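Local coordinates for A-type flavoprotein (Giardia intestinalis, PDB 2Q9U) that probably reduces dioxygen at a non-haem diiron centre, using electrons passed on by a bound flavin mononucleotide, at residues Val148-Trp153 with Gly205-Gln210; Val82-Glu87 with Phe168-Phe173. All coordinates share one frame; numbering follows the deposited sequence.

Contact 1: Val148-Trp153 with Gly205-Gln210. With FMN (flavin mononucleotide), chain F; FEO (mu-oxo-diiron), chain G.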
loop_
_atom_site.group_PDB
_atom_site.type_symbol
_atom_site.label_atom_id
_atom_site.label_comp_id
_atom_site.label_asym_id
_atom_site.label_seq_id
_atom_site.Cartn_x
_atom_site.Cartn_y
_atom_site.Cartn_z
ATOM N N VAL A 148 -21.085 -30.327 7.678
ATOM C CA VAL A 148 -20.991 -29.282 8.705
ATOM C C VAL A 148 -21.649 -28.012 8.113
ATOM O O VAL A 148 -20.974 -27.035 7.849
ATOM C CB VAL A 148 -19.514 -29.057 9.184
ATOM C CG1 VAL A 148 -18.957 -30.288 10.020
ATOM C CG2 VAL A 148 -18.589 -28.771 8.006
ATOM N N PRO A 149 -22.977 -28.037 7.874
ATOM C CA PRO A 149 -23.586 -26.883 7.196
ATOM C C PRO A 149 -23.393 -25.581 7.968
ATOM O O PRO A 149 -23.495 -25.566 9.190
ATOM C CB PRO A 149 -25.079 -27.248 7.135
ATOM C CG PRO A 149 -25.269 -28.284 8.186
ATOM C CD PRO A 149 -23.987 -29.073 8.169
ATOM N N LEU A 150 -23.085 -24.523 7.219
ATOM C CA LEU A 150 -22.714 -23.206 7.733
ATOM C C LEU A 150 -21.475 -23.234 8.626
ATOM O O LEU A 150 -21.363 -22.465 9.581
ATOM C CB LEU A 150 -23.895 -22.455 8.380
ATOM C CG LEU A 150 -25.031 -22.017 7.445
ATOM C CD1 LEU A 150 -26.133 -21.377 8.280
ATOM C CD2 LEU A 150 -24.555 -21.046 6.321
ATOM N N LEU A 151 -20.524 -24.109 8.281
ATOM C CA LEU A 151 -19.181 -24.060 8.851
ATOM C C LEU A 151 -18.162 -24.194 7.717
ATOM O O LEU A 151 -17.455 -25.204 7.643
ATOM C CB LEU A 151 -18.977 -25.178 9.911
ATOM C CG LEU A 151 -17.757 -25.049 10.837
ATOM C CD1 LEU A 151 -17.957 -23.849 11.760
ATOM C CD2 LEU A 151 -17.541 -26.356 11.671
ATOM N N HIS A 152 -18.076 -23.187 6.834
ATOM C CA HIS A 152 -18.833 -21.932 6.926
ATOM C C HIS A 152 -19.884 -21.743 5.800
ATOM O O HIS A 152 -20.578 -20.710 5.772
ATOM C CB HIS A 152 -17.845 -20.745 6.916
ATOM C CG HIS A 152 -17.102 -20.620 5.630
ATOM N ND1 HIS A 152 -17.373 -19.634 4.705
ATOM C CD2 HIS A 152 -16.132 -21.398 5.083
ATOM C CE1 HIS A 152 -16.583 -19.793 3.653
ATOM N NE2 HIS A 152 -15.830 -20.863 3.857
ATOM N N TRP A 153 -19.984 -22.697 4.860
ATOM C CA TRP A 153 -21.012 -22.616 3.798
ATOM C C TRP A 153 -22.071 -23.716 4.007
ATOM O O TRP A 153 -21.789 -24.699 4.720
ATOM C CB TRP A 153 -20.358 -22.739 2.412
ATOM C CG TRP A 153 -19.909 -21.432 1.819
ATOM C CD1 TRP A 153 -19.710 -20.235 2.478
ATOM C CD2 TRP A 153 -19.573 -21.189 0.447
ATOM N NE1 TRP A 153 -19.296 -19.273 1.593
ATOM C CE2 TRP A 153 -19.201 -19.826 0.341
ATOM C CE3 TRP A 153 -19.574 -21.981 -0.706
ATOM C CZ2 TRP A 153 -18.816 -19.247 -0.874
ATOM C CZ3 TRP A 153 -19.195 -21.397 -1.926
ATOM C CH2 TRP A 153 -18.823 -20.053 -1.990
ATOM N N GLY A 205 -16.343 -16.666 12.691
ATOM C CA GLY A 205 -16.717 -15.946 13.937
ATOM C C GLY A 205 -18.197 -16.067 14.294
ATOM O O GLY A 205 -18.555 -16.142 15.471
ATOM N N LEU A 206 -19.059 -16.067 13.277
ATOM C CA LEU A 206 -20.510 -16.098 13.489
ATOM C C LEU A 206 -21.084 -17.531 13.568
ATOM O O LEU A 206 -22.314 -17.701 13.708
ATOM C CB LEU A 206 -21.251 -15.309 12.393
ATOM C CG LEU A 206 -21.229 -15.768 10.925
ATOM C CD1 LEU A 206 -22.275 -15.008 10.143
ATOM C CD2 LEU A 206 -19.864 -15.565 10.231
ATOM N N PHE A 207 -20.203 -18.531 13.511
ATOM C CA PHE A 207 -20.642 -19.935 13.401
ATOM C C PHE A 207 -20.300 -20.820 14.625
ATOM O O PHE A 207 -20.079 -22.039 14.487
ATOM C CB PHE A 207 -20.147 -20.541 12.078
ATOM C CG PHE A 207 -20.665 -19.814 10.837
ATOM C CD1 PHE A 207 -22.037 -19.681 10.608
ATOM C CD2 PHE A 207 -19.774 -19.268 9.905
ATOM C CE1 PHE A 207 -22.522 -19.030 9.497
ATOM C CE2 PHE A 207 -20.249 -18.637 8.778
ATOM C CZ PHE A 207 -21.629 -18.507 8.575
ATOM N N SER A 208 -20.285 -20.231 15.830
ATOM C CA SER A 208 -19.913 -21.034 17.039
ATOM C C SER A 208 -20.870 -22.201 17.278
ATOM O O SER A 208 -20.443 -23.279 17.697
ATOM C CB SER A 208 -19.815 -20.168 18.313
ATOM O OG SER A 208 -21.039 -19.479 18.547
ATOM N N ALA A 209 -22.157 -21.996 16.986
ATOM C CA ALA A 209 -23.157 -23.049 17.198
ATOM C C ALA A 209 -22.857 -24.225 16.257
ATOM O O ALA A 209 -22.882 -25.402 16.663
ATOM C CB ALA A 209 -24.555 -22.511 16.968
ATOM N N GLN A 210 -22.512 -23.898 15.017
ATOM C CA GLN A 210 -22.181 -24.916 14.022
ATOM C C GLN A 210 -20.886 -25.635 14.406
ATOM O O GLN A 210 -20.775 -26.839 14.225
ATOM C CB GLN A 210 -22.119 -24.321 12.617
ATOM C CG GLN A 210 -23.495 -23.827 12.064
ATOM C CD GLN A 210 -23.926 -22.434 12.543
ATOM O OE1 GLN A 210 -23.259 -21.786 13.367
ATOM N NE2 GLN A 210 -25.053 -21.961 12.003
HETATM N N1 FMN F . -23.707 -15.529 1.265
HETATM C C2 FMN F . -24.825 -15.245 1.991
HETATM O O2 FMN F . -25.943 -15.332 1.455
HETATM N N3 FMN F . -24.711 -14.895 3.323
HETATM C C4 FMN F . -23.472 -14.784 3.936
HETATM O O4 FMN F . -23.437 -14.335 5.080
HETATM C C4A FMN F . -22.313 -15.063 3.189
HETATM N N5 FMN F . -21.041 -15.005 3.750
HETATM C C5A FMN F . -19.935 -15.307 2.962
HETATM C C6 FMN F . -18.649 -15.251 3.510
HETATM C C7 FMN F . -17.517 -15.546 2.730
HETATM C C7M FMN F . -16.186 -15.667 3.425
HETATM C C8 FMN F . -17.665 -15.910 1.393
HETATM C C8M FMN F . -16.474 -16.128 0.492
HETATM C C9 FMN F . -18.945 -15.971 0.844
HETATM C C9A FMN F . -20.083 -15.673 1.617
HETATM N N10 FMN F . -21.359 -15.725 1.060
HETATM C C10 FMN F . -22.458 -15.449 1.845
HETATM C "C1'" FMN F . -21.583 -16.109 -0.372
HETATM C "C2'" FMN F . -21.248 -14.976 -1.338
HETATM O "O2'" FMN F . -22.150 -13.878 -1.222
HETATM C "C3'" FMN F . -21.207 -15.622 -2.725
HETATM O "O3'" FMN F . -20.004 -16.373 -2.800
HETATM C "C4'" FMN F . -21.234 -14.647 -3.884
HETATM O "O4'" FMN F . -21.449 -15.363 -5.093
HETATM C "C5'" FMN F . -19.923 -13.881 -4.012
HETATM O "O5'" FMN F . -20.088 -12.841 -4.960
HETATM P P FMN F . -18.815 -12.350 -5.780
HETATM O O1P FMN F . -19.210 -11.015 -6.389
HETATM O O2P FMN F . -17.680 -12.209 -4.808
HETATM O O3P FMN F . -18.435 -13.342 -6.866
HETATM FE FE1 FEO G . -11.030 -22.101 1.940
HETATM FE FE2 FEO G . -14.422 -21.605 2.373
HETATM O O FEO G . -12.739 -21.963 1.252
#
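A carbonyl oxygen packed on a ring marks the meeting of Val148-Trp153 with Gly205-Gln210. Leu150 O stands over one face of the Phe207 ring, 3.0 Å from Phe207 CG and shifted toward the rim. This oxygen is buried and has no hydrogen-bond partner. Leu206 CG sits over the centre of the opposite face, so the ring is sandwiched. His152 CB touches the same ring at Phe207 CE2, 3.7 Å away.

Apolar contacts add to this. Leu150 CB lies 3.9 Å from Phe207 CE1. Leu151 and Phe207 run alongside each other, antiparallel, with Leu151 CD1 4.0 Å from Phe207 CB. Separately, a carbon meets a carbonyl oxygen: Gln210 CG is 3.4 Å from Pro149 O, which is hydrogen-bonded to Lys213.

Two backbone bonds shape the loop: Leu151 N to Val148 O closes a type II turn, and Leu150 N bonds Trp153 O. The peptide before His152 is cis. His152 CG is flanked by both the backbone N and the carbonyl carbon (chi1 65°), and the imidazole leads away from Phe207 to the metal.

His152 NE2 binds FE2 of the diiron group at 2.2 Å. Trp153 NE1 lies 3.4 Å from C9 of the FMN, which is held by the second subunit. The loop thus supplies an iron ligand to the diiron site of the metallo-beta-lactamase-like domain, backed by the start of helix 208-219.

Contact 2: Val82-Glu87 with Phe168-Phe173; sequences VMNHAE and FSNDGF. With FEO (mu-oxo-diiron), chain G.
His85 CG is anti to the backbone N (chi1 -177°), and this sends the imidazole toward the metals. Glu87 CG is also anti to its N (chi1 -161°), and the chain stays extended beyond it, so the carboxylate reaches the same iron. Asp171 CG is instead anti to the carbonyl carbon (chi1 -84°), which brings its carboxylate in from the other segment.

These three side chains meet through the diiron group. His85 NE2 binds FE2 at 2.3 Å, and Glu87 OE1 binds it at 2.1 Å. Asp171 bridges the two irons: OD2 is 2.0 Å from FE2, and OD1 is 2.0 Å from FE1. His85 NE2 and Asp171 OD2 are close because they share an iron; they are not hydrogen-bonded. The Asp171 carboxylate and the His85 ring cross steeply. Binding to the irons probably offsets the repulsion between the Glu87 and Asp171 carboxylates.

Second-shell bonds fix the ligands. His85 ND1 is hydrogen-bonded to Asp155, which helps set the ring rotation and probably makes NE2 a stronger donor to iron. Glu87 OE2 bonds the Tyr267 hydroxyl of the second subunit.

Next to His85, Asn84 CB packs on Asn170 CB at 3.7 Å. The backbone N of Glu87 packs over the centre of one His85 ring face. Asn170 OD1 lies 3.0 Å from His85 CB and accepts a weak bond from Asp171 N. The Asn170 amide is also held by Asp55, outside the two segments. A type II' turn from Ser169 to Gly172 carries Asp171, and Ser169 OG bonds Gly172 O.

Metal ligands on loops at the strand ends are typical of the metallo-beta-lactamase fold. Here His85, Glu87, Asp89 and His90 form the H-x-E-x-D-H motif of flavodiiron proteins, with Asp171 bridging the irons.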
loop_
_atom_site.group_PDB
_atom_site.type_symbol
_atom_site.label_atom_id
_atom_site.label_comp_id
_atom_site.label_asym_id
_atom_site.label_seq_id
_atom_site.Cartn_x
_atom_site.Cartn_y
_atom_site.Cartn_z
ATOM N N VAL A 82 -13.120 -36.421 -4.174
ATOM C CA VAL A 82 -13.999 -36.040 -3.099
ATOM C C VAL A 82 -13.924 -34.528 -2.902
ATOM O O VAL A 82 -12.843 -33.974 -2.667
ATOM C CB VAL A 82 -13.603 -36.731 -1.780
ATOM C CG1 VAL A 82 -14.413 -36.188 -0.610
ATOM C CG2 VAL A 82 -13.702 -38.284 -1.884
ATOM N N MET A 83 -15.090 -33.887 -2.929
ATOM C CA MET A 83 -15.213 -32.434 -2.768
ATOM C C MET A 83 -15.961 -32.086 -1.489
ATOM O O MET A 83 -17.109 -32.451 -1.324
ATOM C CB MET A 83 -15.918 -31.822 -4.006
ATOM C CG MET A 83 -15.116 -31.948 -5.319
ATOM S SD MET A 83 -13.465 -31.209 -5.299
ATOM C CE MET A 83 -13.852 -29.460 -5.195
ATOM N N ASN A 84 -15.279 -31.395 -0.565
ATOM C CA ASN A 84 -15.827 -31.111 0.752
ATOM C C ASN A 84 -16.599 -29.810 0.760
ATOM O O ASN A 84 -17.331 -29.539 1.712
ATOM C CB ASN A 84 -14.673 -30.983 1.765
ATOM C CG ASN A 84 -14.051 -32.317 2.112
ATOM O OD1 ASN A 84 -12.829 -32.518 1.958
ATOM N ND2 ASN A 84 -14.871 -33.231 2.580
ATOM N N HIS A 85 -16.382 -28.975 -0.263
ATOM C CA HIS A 85 -16.753 -27.534 -0.198
ATOM C C HIS A 85 -16.654 -26.974 -1.629
ATOM O O HIS A 85 -15.757 -27.355 -2.373
ATOM C CB HIS A 85 -15.766 -26.870 0.774
ATOM C CG HIS A 85 -15.989 -25.411 1.058
ATOM N ND1 HIS A 85 -17.228 -24.831 1.209
ATOM C CD2 HIS A 85 -15.087 -24.440 1.341
ATOM C CE1 HIS A 85 -17.083 -23.545 1.497
ATOM N NE2 HIS A 85 -15.792 -23.284 1.598
ATOM N N ALA A 86 -17.579 -26.104 -2.029
ATOM C CA ALA A 86 -17.640 -25.672 -3.416
ATOM C C ALA A 86 -16.966 -24.312 -3.650
ATOM O O ALA A 86 -16.889 -23.846 -4.790
ATOM C CB ALA A 86 -19.103 -25.618 -3.887
ATOM N N GLU A 87 -16.492 -23.671 -2.576
ATOM C CA GLU A 87 -15.833 -22.368 -2.714
ATOM C C GLU A 87 -14.631 -22.450 -3.665
ATOM O O GLU A 87 -13.911 -23.473 -3.698
ATOM C CB GLU A 87 -15.449 -21.768 -1.344
ATOM C CG GLU A 87 -15.186 -20.242 -1.419
ATOM C CD GLU A 87 -14.822 -19.661 -0.089
ATOM O OE1 GLU A 87 -15.221 -20.257 0.935
ATOM O OE2 GLU A 87 -14.108 -18.631 -0.074
ATOM N N PHE A 168 -10.214 -35.212 7.134
ATOM C CA PHE A 168 -9.928 -34.195 6.099
ATOM C C PHE A 168 -10.913 -33.065 6.362
ATOM O O PHE A 168 -12.115 -33.177 6.054
ATOM C CB PHE A 168 -10.137 -34.781 4.697
ATOM C CG PHE A 168 -9.175 -35.888 4.353
ATOM C CD1 PHE A 168 -7.900 -35.597 3.858
ATOM C CD2 PHE A 168 -9.552 -37.220 4.490
ATOM C CE1 PHE A 168 -6.996 -36.622 3.529
ATOM C CE2 PHE A 168 -8.673 -38.243 4.157
ATOM C CZ PHE A 168 -7.394 -37.955 3.678
ATOM N N SER A 169 -10.432 -32.000 6.994
ATOM C CA SER A 169 -11.364 -31.018 7.556
ATOM C C SER A 169 -11.652 -29.832 6.636
ATOM O O SER A 169 -12.411 -28.952 6.997
ATOM C CB SER A 169 -10.833 -30.507 8.906
ATOM O OG SER A 169 -9.527 -29.976 8.732
ATOM N N ASN A 170 -10.997 -29.791 5.483
ATOM C CA ASN A 170 -11.203 -28.695 4.519
ATOM C C ASN A 170 -10.883 -27.341 5.218
ATOM O O ASN A 170 -9.807 -27.225 5.814
ATOM C CB ASN A 170 -12.625 -28.807 3.907
ATOM C CG ASN A 170 -12.869 -27.834 2.774
ATOM O OD1 ASN A 170 -13.623 -26.877 2.923
ATOM N ND2 ASN A 170 -12.228 -28.071 1.640
ATOM N N ASP A 171 -11.772 -26.352 5.171
ATOM C CA ASP A 171 -11.521 -25.052 5.788
ATOM C C ASP A 171 -11.319 -25.209 7.297
ATOM O O ASP A 171 -10.535 -24.461 7.940
ATOM C CB ASP A 171 -12.689 -24.086 5.554
ATOM C CG ASP A 171 -12.627 -23.359 4.194
ATOM O OD1 ASP A 171 -11.540 -23.205 3.564
ATOM O OD2 ASP A 171 -13.710 -22.917 3.776
ATOM N N GLY A 172 -12.026 -26.179 7.883
ATOM C CA GLY A 172 -11.847 -26.444 9.315
ATOM C C GLY A 172 -10.394 -26.657 9.689
ATOM O O GLY A 172 -9.654 -27.354 8.982
ATOM N N PHE A 173 -9.991 -26.053 10.808
ATOM C CA PHE A 173 -8.626 -26.162 11.347
ATOM C C PHE A 173 -7.579 -25.496 10.462
ATOM O O PHE A 173 -6.381 -25.671 10.671
ATOM C CB PHE A 173 -8.217 -27.616 11.660
ATOM C CG PHE A 173 -9.047 -28.238 12.744
ATOM C CD1 PHE A 173 -10.259 -28.875 12.428
ATOM C CD2 PHE A 173 -8.640 -28.159 14.069
ATOM C CE1 PHE A 173 -11.055 -29.434 13.452
ATOM C CE2 PHE A 173 -9.418 -28.714 15.102
ATOM C CZ PHE A 173 -10.628 -29.350 14.780
HETATM FE FE1 FEO G . -11.030 -22.101 1.940
HETATM FE FE2 FEO G . -14.422 -21.605 2.373
HETATM O O FEO G . -12.739 -21.963 1.252
#

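Overall arrangement
Contacts 1 and 2 meet at one iron. Their centres are about 13 Å apart, yet His152 NE2 of contact 1 lies 3.0 Å from both Glu87 OE1 and Asp171 OD2 of contact 2. All three atoms, with His85 NE2, bind FE2. His90, Asp89 and His230 join Asp171 at FE1. The loops also pack directly, with Trp153 CB 3.5 Å from His85 CE1. Along the chain the four segments alternate between the contacts. Trp153 and Glu87 both touch the FMN held by the second subunit, so flavin and diiron centre come together across the subunit interface. This is consistent with electron transfer between them.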